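Local coordinates for acinetobacter secreted protease CpaA (Acinetobacter nosocomialis M2, PDB 6O38), which is a secreted zinc metalloprotease, probably exported by type II secretion, captured in complex with its chaperone CpaB, at residues Y342-A345 with L349-A352; P317-P322 with V331-N336. All coordinates share one frame; numbering follows the deposited sequence.

Interaction 1 of 2, residues Y342-A345 with L349-A352; sequences YINA and LSTA
Y342 packs beside A352 across a beta hairpin made by strands 341-344 and 350-353. The hairpin supplies the middle strand, 341-344, and one outer strand, 350-353, of a three-stranded sheet in a StcE-type beta-sandwich domain. CG of Y342 stands anti to the carbonyl carbon (chi1 -65°), which carries the ring past T351 O and brings its CD1-CE1 side up to the A352 methyl. Its CB lies 3.8 Å from T351 O, and that oxygen also sits at the ring edge, near the ring plane. Further out, CD1 comes to 3.9 Å from A352 CB, and CE1 stays at 4.1 Å from the same methyl. The methyl approaches the ring obliquely. CZ and OH run on beyond A352 and meet nothing in 349-352; the residue is exposed.

The strands are held by backbone bonds. I343 and T351 form an antiparallel hydrogen-bonded pair. I343 N reaches T351 O at 2.6 Å in an almost straight bond (175°). The return bond, from T351 N to I343 O, measures 2.9 Å. Close to the turn, A345 N donates to L349 O.

On the face opposite Y342, CG2 of T351 lies 4.0 Å from I343 CB. T351 OG1 is taken by a hydrogen bond with NH2 of R359. F361 of strand 358-364 touches I343 and T351 here, consistent with this face lying toward the inside of the sandwich. It also touches L349.

N344 and S350 form a non-hydrogen-bonded pair on the Y342 face. Their side chains still meet: S350 OG makes a weak hydrogen bond of 3.4 Å to N344 OD1.

Interaction 2 of 2, residues P317-P322 with V331-N336; sequences PTLQLP and VVIVSN
V331 splits its two methyls between L321 and P322. Strands 318-320 and 330-335 belong to different sheets of the StcE-type beta-sandwich domain. This contact is the apolar packing between those sheets. The two segments run in roughly opposite directions, with L319 over I333 and L321 over V331. Their CA atoms are 10.0 and 7.9 Å apart in these pairs, so side chains span the gap.

L321 and V331 cross at a slant, and their closest atoms are L321 CD2 and V331 CG1, at 4.0 Å. In L321, CD1 takes the extended position (chi2 179°), and the contact is made by the other branch, CD2. The other methyl of V331, CG2, faces the P322 ring at its CD and CG atoms. CD is the nearer, at 3.9 Å.

I333 points its CB at the opposite segment and extends CD1 toward it. That methyl lies 4.4 Å from L319 CD1 and equally far from L321 CD2. Both of these contacts are methyl to methyl and at the long end of packing distance.

Neighbours add to the layer. F361 touches L321 and I333, while L310 touches L319 and I333. P322 O accepts a hydrogen bond from W368 NE1.

All five residues that meet here are buried. With only carbon atoms in contact, the two sheets are held at this point by hydrophobic burial rather than by directed bonds.

How the interactions relate
The centres of interactions 1 and 2 are about 9 Å apart. Strand 341-344 joins them: it pairs with 350-353 in interaction 1 and runs parallel to 318-320, which supplies one side of interaction 2. Two probable hydrogen bonds fix that pairing, L319 N to Y342 O at 2.7 Å and L321 N to N344 O at 2.8 Å. I343 CD1 also packs 3.6 Å from L319 CB, and the I343 side chain touches I333. F361 contacts both interactions from strand 358-364. Thus the hairpin belongs to one sheet, and interaction 2 packs that sheet on the next. Neither contact includes the zinc ligands H498, H502 and H508.

Interaction 1 of 2, residues Y342-A345 with L349-A352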
loop_
_atom_site.group_PDB
_atom_site.type_symbol
_atom_site.label_atom_id
_atom_site.label_comp_id
_atom_site.label_asym_id
_atom_site.label_seq_id
_atom_site.Cartn_x
_atom_site.Cartn_y
_atom_site.Cartn_z
ATOM N N TYR A 342 29.970 -13.178 -3.739
ATOM C CA TYR A 342 30.543 -12.190 -4.639
ATOM C C TYR A 342 29.614 -11.942 -5.820
ATOM O O TYR A 342 28.978 -12.865 -6.336
ATOM C CB TYR A 342 31.916 -12.648 -5.128
ATOM C CG TYR A 342 32.945 -12.737 -4.026
ATOM C CD1 TYR A 342 33.551 -11.592 -3.524
ATOM C CD2 TYR A 342 33.307 -13.962 -3.483
ATOM C CE1 TYR A 342 34.491 -11.665 -2.513
ATOM C CE2 TYR A 342 34.247 -14.045 -2.471
ATOM C CZ TYR A 342 34.834 -12.894 -1.990
ATOM O OH TYR A 342 35.771 -12.970 -0.984
ATOM N N ILE A 343 29.536 -10.681 -6.241
ATOM C CA ILE A 343 28.682 -10.259 -7.343
ATOM C C ILE A 343 29.574 -9.693 -8.437
ATOM O O ILE A 343 30.439 -8.852 -8.164
ATOM C CB ILE A 343 27.647 -9.213 -6.893
ATOM C CG1 ILE A 343 26.843 -9.728 -5.698
ATOM C CG2 ILE A 343 26.718 -8.852 -8.044
ATOM C CD1 ILE A 343 26.056 -10.979 -5.986
ATOM N N ASN A 344 29.369 -10.154 -9.669
ATOM C CA ASN A 344 30.191 -9.742 -10.794
ATOM C C ASN A 344 29.311 -9.372 -11.980
ATOM O O ASN A 344 28.159 -9.800 -12.087
ATOM C CB ASN A 344 31.183 -10.842 -11.201
ATOM C CG ASN A 344 32.183 -11.156 -10.107
ATOM O OD1 ASN A 344 33.121 -10.394 -9.871
ATOM N ND2 ASN A 344 31.987 -12.283 -9.432
ATOM N N ALA A 345 29.880 -8.567 -12.874
ATOM C CA ALA A 345 29.215 -8.159 -14.101
ATOM C C ALA A 345 30.236 -8.135 -15.229
ATOM O O ALA A 345 31.447 -8.141 -14.996
ATOM C CB ALA A 345 28.540 -6.790 -13.957
ATOM N N LEU A 349 32.527 -4.919 -12.907
ATOM C CA LEU A 349 32.017 -4.687 -11.563
ATOM C C LEU A 349 32.206 -5.933 -10.711
ATOM O O LEU A 349 31.819 -7.037 -11.108
ATOM C CB LEU A 349 30.541 -4.291 -11.617
ATOM C CG LEU A 349 29.817 -4.113 -10.279
ATOM C CD1 LEU A 349 30.468 -3.014 -9.451
ATOM C CD2 LEU A 349 28.342 -3.812 -10.505
ATOM N N SER A 350 32.807 -5.756 -9.538
ATOM C CA SER A 350 33.140 -6.878 -8.667
ATOM C C SER A 350 32.995 -6.420 -7.227
ATOM O O SER A 350 33.710 -5.515 -6.785
ATOM C CB SER A 350 34.559 -7.384 -8.936
ATOM O OG SER A 350 34.989 -8.273 -7.921
ATOM N N THR A 351 32.067 -7.041 -6.505
ATOM C CA THR A 351 31.753 -6.654 -5.139
ATOM C C THR A 351 31.186 -7.865 -4.410
ATOM O O THR A 351 31.077 -8.958 -4.974
ATOM C CB THR A 351 30.783 -5.468 -5.133
ATOM O OG1 THR A 351 30.407 -5.149 -3.787
ATOM C CG2 THR A 351 29.551 -5.793 -5.966
ATOM N N ALA A 352 30.831 -7.670 -3.143
ATOM C CA ALA A 352 30.316 -8.746 -2.309
ATOM C C ALA A 352 29.082 -8.281 -1.548
ATOM O O ALA A 352 28.935 -7.097 -1.232
ATOM C CB ALA A 352 31.377 -9.243 -1.318
#

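Interaction 2 of 2, residues P317-P322 with V331-N336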
loop_
_atom_site.group_PDB
_atom_site.type_symbol
_atom_site.label_atom_id
_atom_site.label_comp_id
_atom_site.label_asym_id
_atom_site.label_seq_id
_atom_site.Cartn_x
_atom_site.Cartn_y
_atom_site.Cartn_z
ATOM N N PRO A 317 28.601 -19.166 -4.000
ATOM C CA PRO A 317 29.821 -18.386 -3.731
ATOM C C PRO A 317 29.944 -17.149 -4.599
ATOM O O PRO A 317 30.380 -16.098 -4.112
ATOM C CB PRO A 317 30.943 -19.397 -4.006
ATOM C CG PRO A 317 30.344 -20.354 -4.983
ATOM C CD PRO A 317 28.904 -20.488 -4.575
ATOM N N THR A 318 29.574 -17.238 -5.874
ATOM C CA THR A 318 29.637 -16.112 -6.794
ATOM C C THR A 318 28.343 -16.031 -7.589
ATOM O O THR A 318 27.730 -17.051 -7.915
ATOM C CB THR A 318 30.828 -16.220 -7.766
ATOM O OG1 THR A 318 30.624 -17.324 -8.656
ATOM C CG2 THR A 318 32.135 -16.414 -7.012
ATOM N N LEU A 319 27.930 -14.803 -7.897
ATOM C CA LEU A 319 26.767 -14.555 -8.736
ATOM C C LEU A 319 27.159 -13.612 -9.860
ATOM O O LEU A 319 27.820 -12.595 -9.623
ATOM C CB LEU A 319 25.603 -13.962 -7.935
ATOM C CG LEU A 319 24.890 -14.884 -6.946
ATOM C CD1 LEU A 319 23.740 -14.151 -6.275
ATOM C CD2 LEU A 319 24.393 -16.133 -7.653
ATOM N N GLN A 320 26.747 -13.948 -11.077
ATOM C CA GLN A 320 26.980 -13.116 -12.248
ATOM C C GLN A 320 25.683 -12.394 -12.589
ATOM O O GLN A 320 24.653 -13.037 -12.819
ATOM C CB GLN A 320 27.452 -13.965 -13.430
ATOM C CG GLN A 320 27.847 -13.173 -14.669
ATOM C CD GLN A 320 29.240 -12.578 -14.568
ATOM O OE1 GLN A 320 29.965 -12.825 -13.603
ATOM N NE2 GLN A 320 29.623 -11.794 -15.569
ATOM N N LEU A 321 25.734 -11.063 -12.606
ATOM C CA LEU A 321 24.564 -10.281 -12.968
ATOM C C LEU A 321 24.149 -10.607 -14.403
ATOM O O LEU A 321 24.981 -11.036 -15.210
ATOM C CB LEU A 321 24.858 -8.790 -12.811
ATOM C CG LEU A 321 24.984 -8.322 -11.358
ATOM C CD1 LEU A 321 25.290 -6.836 -11.279
ATOM C CD2 LEU A 321 23.719 -8.653 -10.577
ATOM N N PRO A 322 22.868 -10.435 -14.741
ATOM C CA PRO A 322 22.376 -10.893 -16.048
ATOM C C PRO A 322 23.208 -10.353 -17.203
ATOM O O PRO A 322 23.558 -9.172 -17.248
ATOM C CB PRO A 322 20.942 -10.356 -16.089
ATOM C CG PRO A 322 20.538 -10.280 -14.660
ATOM C CD PRO A 322 21.779 -9.911 -13.897
ATOM N N VAL A 331 18.221 -5.265 -10.397
ATOM C CA VAL A 331 18.425 -6.521 -9.687
ATOM C C VAL A 331 18.604 -6.197 -8.211
ATOM O O VAL A 331 19.488 -5.414 -7.845
ATOM C CB VAL A 331 19.635 -7.300 -10.227
ATOM C CG1 VAL A 331 19.928 -8.500 -9.340
ATOM C CG2 VAL A 331 19.381 -7.745 -11.658
ATOM N N VAL A 332 17.766 -6.796 -7.370
ATOM C CA VAL A 332 17.856 -6.658 -5.921
ATOM C C VAL A 332 18.272 -8.003 -5.349
ATOM O O VAL A 332 17.664 -9.033 -5.663
ATOM C CB VAL A 332 16.524 -6.187 -5.313
ATOM C CG1 VAL A 332 16.635 -6.100 -3.798
ATOM C CG2 VAL A 332 16.118 -4.846 -5.901
ATOM N N ILE A 333 19.311 -8.001 -4.522
ATOM C CA ILE A 333 19.833 -9.220 -3.922
ATOM C C ILE A 333 19.794 -9.067 -2.409
ATOM O O ILE A 333 20.305 -8.081 -1.865
ATOM C CB ILE A 333 21.261 -9.525 -4.411
ATOM C CG1 ILE A 333 21.279 -9.629 -5.938
ATOM C CG2 ILE A 333 21.772 -10.814 -3.790
ATOM C CD1 ILE A 333 22.650 -9.854 -6.523
ATOM N N VAL A 334 19.177 -10.035 -1.737
ATOM C CA VAL A 334 19.136 -10.086 -0.283
ATOM C C VAL A 334 19.844 -11.359 0.155
ATOM O O VAL A 334 19.817 -12.381 -0.542
ATOM C CB VAL A 334 17.694 -10.021 0.274
ATOM C CG1 VAL A 334 16.838 -9.089 -0.571
ATOM C CG2 VAL A 334 17.066 -11.403 0.355
ATOM N N SER A 335 20.515 -11.285 1.301
ATOM C CA SER A 335 21.319 -12.395 1.796
ATOM C C SER A 335 21.001 -12.636 3.262
ATOM O O SER A 335 21.136 -11.726 4.089
ATOM C CB SER A 335 22.815 -12.119 1.614
ATOM O OG SER A 335 23.594 -13.184 2.130
ATOM N N ASN A 336 20.576 -13.858 3.578
ATOM C CA ASN A 336 20.455 -14.317 4.957
ATOM C C ASN A 336 21.356 -15.517 5.220
ATOM O O ASN A 336 21.151 -16.244 6.196
ATOM C CB ASN A 336 19.001 -14.652 5.289
ATOM C CG ASN A 336 18.112 -13.424 5.315
ATOM O OD1 ASN A 336 18.113 -12.665 6.285
ATOM N ND2 ASN A 336 17.353 -13.219 4.245
#